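Local structure of ribosomal protein s2-related protein (Deinococcus radiodurans, 2JH3) at the iron/sulfur cluster site and the interface of chains A and B. The protein binds a [4Fe-4S] cluster and is built on a chelatase-like fold with two additional domains, and may act as a sirohydrochlorin ferrochelatase. Numbering follows the deposited sequence. Chains: chain A/B, Ribosomal protein s2-related protein.

Contact 1: the iron/sulfur cluster site. Residues chain A 345, 348, 421-422, 425, 427, 431, 450, 452-454, 457. With SF4 (iron/sulfur cluster), chain C.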
# COMPACT_ATOMS: atom_id res chain seq x y z
N ILE A 345 8.83 5.95 -6.34
CA ILE A 345 8.81 6.97 -5.35
C ILE A 345 9.28 6.37 -4.03
O ILE A 345 8.56 5.58 -3.42
CB ILE A 345 7.37 7.60 -5.18
CG1 ILE A 345 6.78 8.11 -6.50
CG2 ILE A 345 7.45 8.70 -4.17
CD1 ILE A 345 7.59 9.13 -7.27
N TRP A 348 7.54 6.21 -0.40
CA TRP A 348 6.38 5.39 -0.15
C TRP A 348 6.66 4.47 1.01
O TRP A 348 7.80 4.04 1.21
CB TRP A 348 5.91 4.64 -1.43
CG TRP A 348 5.04 5.50 -2.23
CD1 TRP A 348 5.12 6.87 -2.33
CD2 TRP A 348 4.00 5.11 -3.10
NE1 TRP A 348 4.15 7.34 -3.16
CE2 TRP A 348 3.43 6.27 -3.62
CE3 TRP A 348 3.40 3.87 -3.39
CZ2 TRP A 348 2.35 6.24 -4.52
CZ3 TRP A 348 2.32 3.83 -4.24
CH2 TRP A 348 1.79 5.01 -4.79
N VAL A 421 -3.69 8.50 -3.68
CA VAL A 421 -2.29 8.17 -4.04
C VAL A 421 -1.29 8.49 -2.93
O VAL A 421 -0.52 7.65 -2.49
CB VAL A 421 -1.90 8.97 -5.24
CG1 VAL A 421 -0.36 8.89 -5.52
CG2 VAL A 421 -2.64 8.40 -6.44
N CYS A 422 -1.38 9.70 -2.43
CA CYS A 422 -0.43 10.19 -1.46
C CYS A 422 -0.50 9.50 -0.08
O CYS A 422 0.44 9.58 0.73
CB CYS A 422 -0.58 11.69 -1.29
SG CYS A 422 -0.27 12.65 -2.77
N CYS A 425 2.40 7.51 0.75
CA CYS A 425 3.63 8.25 0.81
C CYS A 425 3.94 8.75 2.22
O CYS A 425 3.02 9.16 2.94
CB CYS A 425 3.52 9.46 -0.12
SG CYS A 425 5.12 10.19 -0.57
N ARG A 427 5.53 11.59 2.70
CA ARG A 427 5.62 13.04 2.56
C ARG A 427 4.28 13.72 2.78
O ARG A 427 3.21 13.07 2.74
CB ARG A 427 6.17 13.38 1.17
CG ARG A 427 7.60 13.02 0.99
CD ARG A 427 8.06 13.50 -0.37
NE ARG A 427 9.53 13.63 -0.58
CZ ARG A 427 10.29 12.96 -1.44
NH1 ARG A 427 11.55 13.33 -1.61
NH2 ARG A 427 9.78 12.03 -2.23
N TRP A 431 2.39 21.63 -1.52
CA TRP A 431 1.91 22.27 -2.72
C TRP A 431 0.39 22.28 -2.75
O TRP A 431 -0.20 22.95 -3.58
CB TRP A 431 2.47 21.56 -3.96
CG TRP A 431 2.17 20.03 -4.04
CD1 TRP A 431 3.01 19.04 -3.64
CD2 TRP A 431 1.01 19.38 -4.55
NE1 TRP A 431 2.43 17.82 -3.79
CE2 TRP A 431 1.21 17.99 -4.40
CE3 TRP A 431 -0.19 19.83 -5.15
CZ2 TRP A 431 0.26 17.03 -4.78
CZ3 TRP A 431 -1.11 18.87 -5.58
CH2 TRP A 431 -0.89 17.50 -5.39
N CYS A 450 6.80 17.34 0.76
CA CYS A 450 6.60 17.14 -0.66
C CYS A 450 6.42 18.53 -1.29
O CYS A 450 5.47 19.26 -0.93
CB CYS A 450 5.40 16.28 -1.02
SG CYS A 450 5.23 16.14 -2.83
N GLU A 452 6.27 19.19 -4.63
CA GLU A 452 5.73 19.21 -6.01
C GLU A 452 5.08 17.84 -6.30
O GLU A 452 5.62 16.78 -5.90
CB GLU A 452 6.82 19.55 -7.08
CG GLU A 452 6.17 19.77 -8.44
CD GLU A 452 7.10 20.22 -9.50
OE1 GLU A 452 8.30 20.27 -9.24
OE2 GLU A 452 6.60 20.55 -10.56
N ALA A 453 3.94 17.85 -6.97
CA ALA A 453 3.34 16.68 -7.45
C ALA A 453 4.30 15.87 -8.29
O ALA A 453 4.88 16.36 -9.27
CB ALA A 453 2.07 16.98 -8.20
N CYS A 454 4.40 14.58 -7.94
CA CYS A 454 5.30 13.59 -8.60
C CYS A 454 4.73 12.87 -9.86
O CYS A 454 3.52 12.95 -10.18
CB CYS A 454 5.78 12.52 -7.56
SG CYS A 454 4.53 11.40 -7.12
N LEU A 457 1.64 10.52 -9.18
CA LEU A 457 0.40 11.23 -8.98
C LEU A 457 -0.13 11.83 -10.29
O LEU A 457 -1.34 11.77 -10.54
CB LEU A 457 0.56 12.37 -7.95
CG LEU A 457 -0.66 13.31 -7.75
CD1 LEU A 457 -1.89 12.47 -7.33
CD2 LEU A 457 -0.40 14.33 -6.67
FE1 SF4 C . 4.34 14.09 -3.16
FE2 SF4 C . 4.06 12.01 -4.88
FE3 SF4 C . 4.42 11.58 -2.23
FE4 SF4 C . 2.05 12.59 -3.13
S1 SF4 C . 2.90 10.48 -3.61
S2 SF4 C . 3.23 13.37 -1.31
S3 SF4 C . 2.78 13.96 -4.86
S4 SF4 C . 5.99 12.46 -3.66
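The backbone brings A:Cys422 in at the C-terminal end of helix 411-422, still helical in backbone, A:Cys425 and A:Cys454 from extended loop positions, and A:Cys450 from the last residue of strand 448-450. Together they form a four-cysteine [4Fe-4S] site in the iron-sulfur domain, with A:Cys422 and A:Cys425 as a CxxC motif and A:Cys450 and A:Cys454 completing the set. Each thiolate takes one corner of the cubane, and with three cluster sulfides makes every iron nearly tetrahedral. A:Cys422 SG reaches SF4 FE4 at 2.4 Å with SG anti to its own carbonyl carbon, whereas A:Cys425 SG, anti to the backbone N, meets SF4 FE3 at 2.3 Å. A:Cys450 SG is likewise anti to its N and binds SF4 FE1 at 2.3 Å. A:Cys454 SG instead sits in the crowded position between N and carbonyl carbon (chi1 73°) and binds SF4 FE2 at 2.4 Å. The amide N of A:Arg427 donates to A:Cys425 SG over 3.6 Å, nearly straight at 162°, and may temper the charge on this thiolate. The sulfides meet mostly carbon: A:Leu457 touches SF4 S3 with the tip of its CD2 branch at 3.7 Å, and A:Arg427 lays CB against SF4 S2 at 3.8 Å. A:Trp348 points its indole NE1 toward SF4 S1, 3.4 Å away. The ring of A:Trp431 has A:Cys450 SG in plane at its edge, while the amide N of A:Ala453 lies over one face near the rim. Protein buries all but about 5 of the cluster's 303 Å², shielding it from solvent.

Contact 2: the interface of chains A and B. Residues chain A 338-339, 341; chain B 419-420, 423.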
# COMPACT_ATOMS: atom_id res chain seq x y z
N GLU A 338 8.21 -5.68 -0.89
CA GLU A 338 8.20 -7.09 -0.50
C GLU A 338 7.44 -8.01 -1.47
O GLU A 338 7.62 -9.23 -1.39
CB GLU A 338 7.74 -7.25 0.97
CG GLU A 338 8.82 -6.71 1.96
CD GLU A 338 8.37 -6.67 3.39
OE1 GLU A 338 7.28 -7.19 3.70
OE2 GLU A 338 9.10 -6.16 4.25
N ALA A 339 6.69 -7.44 -2.39
CA ALA A 339 6.05 -8.25 -3.49
C ALA A 339 6.93 -8.29 -4.74
O ALA A 339 6.58 -8.97 -5.72
CB ALA A 339 4.69 -7.72 -3.83
N ARG A 341 7.71 -5.50 -6.43
CA ARG A 341 7.25 -4.47 -7.30
C ARG A 341 8.19 -3.24 -7.14
O ARG A 341 8.65 -2.94 -6.01
CB ARG A 341 5.82 -4.11 -6.96
CG ARG A 341 4.79 -5.26 -7.25
CD ARG A 341 3.44 -4.79 -6.83
NE ARG A 341 3.38 -4.51 -5.39
CZ ARG A 341 2.44 -4.95 -4.57
NH1 ARG A 341 1.42 -5.69 -5.01
NH2 ARG A 341 2.51 -4.63 -3.28
N ALA B 419 2.16 -13.32 -2.45
CA ALA B 419 3.29 -12.38 -2.59
C ALA B 419 2.76 -10.98 -2.71
O ALA B 419 3.26 -10.06 -2.05
CB ALA B 419 4.20 -12.71 -3.80
N GLN B 420 1.73 -10.78 -3.53
CA GLN B 420 1.20 -9.46 -3.72
C GLN B 420 0.39 -8.93 -2.53
O GLN B 420 0.51 -7.78 -2.16
CB GLN B 420 0.35 -9.39 -4.96
CG GLN B 420 1.09 -9.82 -6.28
CD GLN B 420 2.28 -8.88 -6.61
OE1 GLN B 420 2.06 -7.70 -6.89
NE2 GLN B 420 3.54 -9.40 -6.54
N ALA B 423 2.43 -8.60 1.03
CA ALA B 423 3.39 -7.47 1.02
C ALA B 423 2.91 -6.25 1.73
O ALA B 423 3.74 -5.52 2.22
CB ALA B 423 3.82 -7.04 -0.36
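One face of the A:Arg341 guanidinium carries the methyl of its own chain's A:Ala339, whose CB sits 3.6 Å above the plane and over its centre; off its NH1 end the B:Gln420 amide stands almost perpendicular, the planes 89° apart. This is a patch of the two-fold homodimer interface in the deposited assembly, where a loop of chain A packs against the end of helix 411-422 of chain B as it runs into the CxxC segment of the iron-sulfur domain of this chelatase-like protein, with B:Ala423 inside that CxxC. The structure alone does not show whether this dimer forms in the cell. A:Arg341 starts with CG anti to its carbonyl carbon, runs straight through chi2 (178°) and bends at chi3, crossing B:Gln420 obliquely. Its NH1 donates to the amide oxygen OE1 of B:Gln420 at 2.8 Å. That bond is well bent: the donor stands above the carbonyl plane, away from the lone pairs, and OE1 is itself tilted out of the guanidinium plane. B:Gln420 folds at chi2 (-62°) so that the two ends of its amide serve different partners. OE1 receives the arginine and also lies against its CD, while NE2 makes a weak hydrogen bond to the backbone O of A:Ala339 at 3.2 Å. The A:Ala339 methyl thus wedges between the guanidinium and chain B, with CB 3.3 Å from the helix carbonyl O of B:Ala419. The B:Ala423 methyl comes end-on against the flank of the A:Ala339 methyl, CB to CB at 3.6 Å. It also faces the A:Ala339 backbone N, and B:Ala423 CB lies 3.9 Å from the carbonyl C of A:Glu338. An alanine in place of A:Arg341 would probably loosen B:Gln420, losing the NH1 bond to OE1 and the flat support beneath the A:Ala339 methyl.

The C-alpha centres of contact 1 and contact 2 lie about 21 Å apart. They share helix 411-422 by equivalence: chain A's copy supplies A:Cys422 to the cluster of contact 1, chain B's copy supplies B:Ala419 and B:Gln420 to contact 2, and by the two-fold each copy does both. B:Ala423 directly follows the chain B counterpart of A:Cys422, so the partner chain packs against a turn that holds that chain's own cluster. On the chain A side, the loop with residues 338-341 runs on toward A:Ile345 and A:Trp348 of contact 1. Two-fold symmetry repeats this proximity, so cluster binding and dimer packing may support each other.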